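Transmembrane oligosaccharyl transferase (Archaeoglobus fulgidus, PDB 3WAJ) belongs to the STT3/AglB family of membrane-embedded transferases and combines a helical N-terminal membrane region and a zinc ion site with core and peripheral domains. Local coordinates at residues His692-Tyr697 with Pro825-Ser830; Ile773-Lys778 with Gln857-Glu862. All coordinates share one frame; numbering follows the deposited sequence.

Interaction 1. Residues His692-Tyr697 with Pro825-Ser830; sequences HYRMIY and PYSHNS
Arg-694 and Met-695 receive the ring of Tyr-826. The hydroxyl OH of Tyr-826 accepts a hydrogen bond from the backbone N of Met-695. Met-695 N lies 2.8 Å from Tyr-826 OH, and the angle at the hydrogen, 171°, makes the bond nearly straight. Arg-694 CB lies over one face of the Tyr-826 ring in a CH-pi contact, 3.7 Å from the ring centroid and displaced toward the rim. Pro-825 packs its ring on the strand backbone, with Pro-825 CG 3.3 Å from Tyr-693 O.

The Arg-694 side chain runs on past these two residues. Its CG sits between the backbone N and the carbonyl carbon (chi1 51°), and the chain is extended from there to NE. Arg-694 CD comes within 3.1 Å of Pro-825 O. Ser-827 OG lies in the guanidinium plane, at its edge, 3.5 Å from Arg-694 NH1. Glu-855 OE1 bridges the pair, with a salt bridge to Arg-694 NH1 and a hydrogen bond with Ser-827 OG, consistent with its holding them side by side. Arg-694 NH2 forms a second salt bridge, with Glu-775. The buried arginine is thus met by two carboxylates.

Segment 825-830, a peripheral-domain loop between strands 819-824 and 835-844, thus packs on an edge strand of the mixed sheet, next to strand 771-776. Tyr-826 and Pro-825 also touch strand 806-814, and helix 855-860 adjoins Arg-694 and Ser-827.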
loop_
_atom_site.group_PDB
_atom_site.type_symbol
_atom_site.label_atom_id
_atom_site.label_comp_id
_atom_site.label_asym_id
_atom_site.label_seq_id
_atom_site.Cartn_x
_atom_site.Cartn_y
_atom_site.Cartn_z
ATOM N N HIS A 692 17.574 -3.059 27.091
ATOM C CA HIS A 692 16.735 -1.870 27.032
ATOM C C HIS A 692 15.361 -2.129 26.427
ATOM O O HIS A 692 14.661 -1.191 26.050
ATOM C CB HIS A 692 17.445 -0.785 26.216
ATOM C CG HIS A 692 18.777 -0.395 26.777
ATOM N ND1 HIS A 692 18.906 0.345 27.935
ATOM C CD2 HIS A 692 20.036 -0.661 26.356
ATOM C CE1 HIS A 692 20.189 0.527 28.195
ATOM N NE2 HIS A 692 20.894 -0.076 27.254
ATOM N N TYR A 693 14.975 -3.397 26.322
ATOM C CA TYR A 693 13.671 -3.746 25.752
ATOM C C TYR A 693 13.028 -4.834 26.585
ATOM O O TYR A 693 13.718 -5.737 27.047
ATOM C CB TYR A 693 13.826 -4.214 24.294
ATOM C CG TYR A 693 14.424 -3.144 23.435
ATOM C CD1 TYR A 693 13.622 -2.322 22.680
ATOM C CD2 TYR A 693 15.791 -2.919 23.424
ATOM C CE1 TYR A 693 14.162 -1.305 21.914
ATOM C CE2 TYR A 693 16.347 -1.889 22.665
ATOM C CZ TYR A 693 15.526 -1.097 21.913
ATOM O OH TYR A 693 16.063 -0.086 21.156
ATOM N N ARG A 694 11.714 -4.747 26.786
ATOM C CA ARG A 694 10.960 -5.788 27.506
ATOM C C ARG A 694 9.686 -6.030 26.722
ATOM O O ARG A 694 9.165 -5.104 26.086
ATOM C CB ARG A 694 10.630 -5.349 28.950
ATOM C CG ARG A 694 9.959 -3.967 29.070
ATOM C CD ARG A 694 9.540 -3.687 30.491
ATOM N NE ARG A 694 8.876 -2.395 30.674
ATOM C CZ ARG A 694 8.517 -1.896 31.857
ATOM N NH1 ARG A 694 8.765 -2.573 32.966
ATOM N NH2 ARG A 694 7.921 -0.721 31.932
ATOM N N MET A 695 9.185 -7.257 26.730
ATOM C CA MET A 695 7.903 -7.511 26.093
ATOM C C MET A 695 6.811 -6.999 27.030
ATOM O O MET A 695 6.931 -7.124 28.252
ATOM C CB MET A 695 7.743 -9.002 25.814
ATOM C CG MET A 695 6.395 -9.420 25.233
ATOM S SD MET A 695 6.532 -11.056 24.511
ATOM C CE MET A 695 4.887 -11.560 24.773
ATOM N N ILE A 696 5.762 -6.401 26.476
ATOM C CA ILE A 696 4.668 -5.928 27.323
ATOM C C ILE A 696 3.329 -6.548 26.961
ATOM O O ILE A 696 2.388 -6.519 27.765
ATOM C CB ILE A 696 4.548 -4.399 27.321
ATOM C CG1 ILE A 696 4.291 -3.881 25.910
ATOM C CG2 ILE A 696 5.793 -3.772 27.908
ATOM C CD1 ILE A 696 4.178 -2.362 25.839
ATOM N N TYR A 697 3.259 -7.107 25.751
ATOM C CA TYR A 697 2.031 -7.695 25.203
ATOM C C TYR A 697 2.339 -8.560 23.977
ATOM O O TYR A 697 3.203 -8.206 23.169
ATOM C CB TYR A 697 1.061 -6.567 24.807
ATOM C CG TYR A 697 -0.220 -6.995 24.102
ATOM C CD1 TYR A 697 -0.238 -7.270 22.731
ATOM C CD2 TYR A 697 -1.429 -7.064 24.794
ATOM C CE1 TYR A 697 -1.426 -7.634 22.079
ATOM C CE2 TYR A 697 -2.609 -7.427 24.152
ATOM C CZ TYR A 697 -2.600 -7.710 22.799
ATOM O OH TYR A 697 -3.764 -8.069 22.167
ATOM N N PRO A 825 15.623 -5.000 32.133
ATOM C CA PRO A 825 14.455 -4.223 31.700
ATOM C C PRO A 825 13.121 -4.670 32.309
ATOM O O PRO A 825 12.128 -3.966 32.131
ATOM C CB PRO A 825 14.430 -4.478 30.190
ATOM C CG PRO A 825 14.933 -5.892 30.069
ATOM C CD PRO A 825 15.882 -6.139 31.234
ATOM N N TYR A 826 13.071 -5.814 32.985
ATOM C CA TYR A 826 11.795 -6.257 33.552
ATOM C C TYR A 826 11.667 -5.859 35.022
ATOM O O TYR A 826 12.618 -5.990 35.794
ATOM C CB TYR A 826 11.601 -7.768 33.385
ATOM C CG TYR A 826 11.267 -8.200 31.970
ATOM C CD1 TYR A 826 9.992 -7.998 31.441
ATOM C CD2 TYR A 826 12.218 -8.830 31.171
ATOM C CE1 TYR A 826 9.678 -8.401 30.148
ATOM C CE2 TYR A 826 11.906 -9.241 29.883
ATOM C CZ TYR A 826 10.643 -9.025 29.384
ATOM O OH TYR A 826 10.356 -9.431 28.112
ATOM N N SER A 827 10.494 -5.362 35.402
ATOM C CA SER A 827 10.221 -5.044 36.808
ATOM C C SER A 827 9.110 -5.936 37.330
ATOM O O SER A 827 8.402 -6.590 36.555
ATOM C CB SER A 827 9.829 -3.579 36.990
ATOM O OG SER A 827 8.560 -3.313 36.419
ATOM N N HIS A 828 8.948 -5.958 38.646
ATOM C CA HIS A 828 7.967 -6.848 39.248
ATOM C C HIS A 828 6.659 -6.155 39.639
ATOM O O HIS A 828 5.753 -6.788 40.175
ATOM C CB HIS A 828 8.604 -7.647 40.389
ATOM C CG HIS A 828 9.555 -8.701 39.901
ATOM N ND1 HIS A 828 10.877 -8.435 39.599
ATOM C CD2 HIS A 828 9.360 -10.010 39.612
ATOM C CE1 HIS A 828 11.460 -9.542 39.167
ATOM N NE2 HIS A 828 10.563 -10.512 39.169
ATOM N N ASN A 829 6.542 -4.869 39.317
ATOM C CA ASN A 829 5.312 -4.141 39.611
ATOM C C ASN A 829 4.770 -3.311 38.450
ATOM O O ASN A 829 3.954 -2.412 38.660
ATOM C CB ASN A 829 5.485 -3.258 40.856
ATOM C CG ASN A 829 6.660 -2.296 40.739
ATOM O OD1 ASN A 829 7.674 -2.609 40.112
ATOM N ND2 ASN A 829 6.526 -1.116 41.344
ATOM N N SER A 830 5.209 -3.602 37.227
ATOM C CA SER A 830 4.676 -2.893 36.062
ATOM C C SER A 830 3.240 -3.333 35.772
ATOM O O SER A 830 2.846 -4.464 36.064
ATOM C CB SER A 830 5.571 -3.079 34.832
ATOM O OG SER A 830 5.609 -4.430 34.426
#

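Interaction 2. Residues Ile773-Lys778 with Gln857-Glu862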
loop_
_atom_site.group_PDB
_atom_site.type_symbol
_atom_site.label_atom_id
_atom_site.label_comp_id
_atom_site.label_asym_id
_atom_site.label_seq_id
_atom_site.Cartn_x
_atom_site.Cartn_y
_atom_site.Cartn_z
ATOM N N ILE A 773 4.553 -6.684 21.174
ATOM C CA ILE A 773 4.878 -5.298 21.477
ATOM C C ILE A 773 5.949 -5.225 22.565
ATOM O O ILE A 773 5.843 -5.867 23.609
ATOM C CB ILE A 773 3.633 -4.539 21.942
ATOM C CG1 ILE A 773 2.563 -4.583 20.859
ATOM C CG2 ILE A 773 3.953 -3.092 22.291
ATOM C CD1 ILE A 773 1.241 -3.961 21.298
ATOM N N PHE A 774 6.977 -4.428 22.329
ATOM C CA PHE A 774 8.019 -4.227 23.320
ATOM C C PHE A 774 8.099 -2.751 23.721
ATOM O O PHE A 774 7.750 -1.861 22.934
ATOM C CB PHE A 774 9.363 -4.676 22.755
ATOM C CG PHE A 774 9.391 -6.122 22.340
ATOM C CD1 PHE A 774 9.952 -7.085 23.177
ATOM C CD2 PHE A 774 8.857 -6.524 21.116
ATOM C CE1 PHE A 774 9.977 -8.439 22.812
ATOM C CE2 PHE A 774 8.884 -7.881 20.736
ATOM C CZ PHE A 774 9.448 -8.836 21.593
ATOM N N GLU A 775 8.566 -2.495 24.941
ATOM C CA GLU A 775 8.807 -1.135 25.399
ATOM C C GLU A 775 10.299 -0.878 25.494
ATOM O O GLU A 775 11.044 -1.674 26.084
ATOM C CB GLU A 775 8.178 -0.878 26.777
ATOM C CG GLU A 775 8.321 0.572 27.231
ATOM C CD GLU A 775 7.809 0.813 28.638
ATOM O OE1 GLU A 775 7.654 -0.174 29.400
ATOM O OE2 GLU A 775 7.570 1.996 28.984
ATOM N N ARG A 776 10.738 0.234 24.913
ATOM C CA ARG A 776 12.125 0.653 25.074
ATOM C C ARG A 776 12.253 1.358 26.422
ATOM O O ARG A 776 11.431 2.200 26.789
ATOM C CB ARG A 776 12.573 1.560 23.927
ATOM C CG ARG A 776 13.985 2.074 24.081
ATOM C CD ARG A 776 14.538 2.677 22.791
ATOM N NE ARG A 776 15.860 3.227 23.064
ATOM C CZ ARG A 776 16.123 4.520 23.220
ATOM N NH1 ARG A 776 15.159 5.413 23.059
ATOM N NH2 ARG A 776 17.359 4.917 23.510
ATOM N N VAL A 777 13.303 1.016 27.153
ATOM C CA VAL A 777 13.374 1.289 28.574
ATOM C C VAL A 777 14.830 1.558 28.946
ATOM O O VAL A 777 15.734 0.966 28.348
ATOM C CB VAL A 777 12.813 0.047 29.314
ATOM C CG1 VAL A 777 13.794 -0.506 30.321
ATOM C CG2 VAL A 777 11.460 0.329 29.920
ATOM N N LYS A 778 15.068 2.446 29.911
ATOM C CA LYS A 778 16.438 2.711 30.366
ATOM C C LYS A 778 17.070 1.445 30.934
ATOM O O LYS A 778 18.133 1.021 30.481
ATOM C CB LYS A 778 16.473 3.821 31.418
ATOM C CG LYS A 778 16.812 5.200 30.869
ATOM C CD LYS A 778 16.431 6.306 31.850
ATOM C CE LYS A 778 16.771 7.673 31.290
ATOM N NZ LYS A 778 16.455 7.749 29.832
ATOM N N GLN A 857 12.939 1.944 39.281
ATOM C CA GLN A 857 14.351 1.647 39.053
ATOM C C GLN A 857 14.616 1.405 37.568
ATOM O O GLN A 857 15.617 1.860 37.021
ATOM C CB GLN A 857 14.769 0.428 39.877
ATOM C CG GLN A 857 14.345 0.510 41.345
ATOM C CD GLN A 857 14.931 -0.599 42.202
ATOM O OE1 GLN A 857 14.478 -1.745 42.158
ATOM N NE2 GLN A 857 15.944 -0.258 42.995
ATOM N N VAL A 858 13.695 0.695 36.924
ATOM C CA VAL A 858 13.759 0.443 35.487
ATOM C C VAL A 858 13.505 1.706 34.656
ATOM O O VAL A 858 14.222 1.970 33.680
ATOM C CB VAL A 858 12.772 -0.680 35.070
ATOM C CG1 VAL A 858 12.479 -0.641 33.573
ATOM C CG2 VAL A 858 13.314 -2.035 35.456
ATOM N N GLN A 859 12.494 2.485 35.038
ATOM C CA GLN A 859 12.134 3.685 34.276
ATOM C C GLN A 859 13.169 4.818 34.362
ATOM O O GLN A 859 13.323 5.596 33.420
ATOM C CB GLN A 859 10.749 4.203 34.680
ATOM C CG GLN A 859 9.570 3.386 34.132
ATOM C CD GLN A 859 9.372 3.532 32.621
ATOM O OE1 GLN A 859 10.041 4.337 31.957
ATOM N NE2 GLN A 859 8.443 2.747 32.072
ATOM N N ASN A 860 13.880 4.900 35.481
ATOM C CA ASN A 860 14.839 5.982 35.701
ATOM C C ASN A 860 16.299 5.549 35.569
ATOM O O ASN A 860 17.209 6.376 35.605
ATOM C CB ASN A 860 14.603 6.634 37.071
ATOM C CG ASN A 860 13.182 7.114 37.248
ATOM O OD1 ASN A 860 12.553 7.599 36.304
ATOM N ND2 ASN A 860 12.659 6.974 38.461
ATOM N N GLY A 861 16.519 4.248 35.427
ATOM C CA GLY A 861 17.857 3.741 35.222
ATOM C C GLY A 861 18.679 3.789 36.487
ATOM O O GLY A 861 19.902 3.929 36.429
ATOM N N GLU A 862 18.002 3.668 37.627
ATOM C CA GLU A 862 18.666 3.680 38.926
ATOM C C GLU A 862 19.765 2.620 39.019
ATOM O O GLU A 862 19.708 1.579 38.355
ATOM C CB GLU A 862 17.638 3.512 40.050
ATOM C CG GLU A 862 16.634 4.659 40.138
ATOM C CD GLU A 862 15.582 4.441 41.211
ATOM O OE1 GLU A 862 15.807 3.605 42.117
ATOM O OE2 GLU A 862 14.528 5.109 41.146
#
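Lys-778 rests its aliphatic chain on the backbone of Val-858 to Asn-860, near the C-terminal end of helix 855-860. Lys-778 CB is 3.7 Å from Val-858 O and Lys-778 CD is 3.6 Å from Gln-859 O. CD also comes close to the carbonyl carbon of Asn-860. Beyond these contacts the chain bends at its last torsion, and the end carrying NZ leads away from the helix. The contact of Lys-778 is therefore made by its methylene groups.

Val-858 meets the residue before the lysine. Val-858 CG1 is 3.5 Å from Val-777 CG1, and the two side chains cross at about a right angle. Val-858 also touches Ser-827 and Val-777 touches Pro-825, so the valine pair borders the 825-830 loop. The C-terminal part of helix 855-860 packs on the residues that follow strand 771-776, with Glu-775 of the strand reached by Gln-859. Gly-861 is the first residue to leave helical geometry and has a positive phi. It passes close to Lys-778, with Gly-861 N 4.0 Å from Lys-778 CB.

Gln-859 returns to the strand by a bend in its side chain. Its CB points away from segment 773-778, but chi2 (-70°) turns CD round. Gln-859 NE2 donates a rather long hydrogen bond of 3.3 Å to Glu-775 OE2. The donor approaches on the syn side, 35° out of the carboxylate plane, while OE2 lies close to the plane of the amide. The stronger partner of Gln-859 NE2 is Glu-855 OE2, in the same helix, by a hydrogen bond. The other carboxylate oxygen of Glu-775, OE1, takes the salt bridge with Arg-694.

Overall arrangement
From the N terminus the chain meets the four segments in the order 692-697, 773-778, 825-830 and 857-862. Interaction 1 joins the first to the third and closes a loop of 127 residues. Interaction 2 joins the second to the fourth and closes one of 78. The two loops therefore cross. Their centres are about 7 Å apart. The first two segments lie on neighbouring antiparallel strands, and just beyond their ends His-692 O and Val-777 N, 2.8 Å apart, make a probable hydrogen bond. The last two belong to the long peripheral domain. Together the contacts tie one edge of the mixed sheet to a loop and a short helix of that later region.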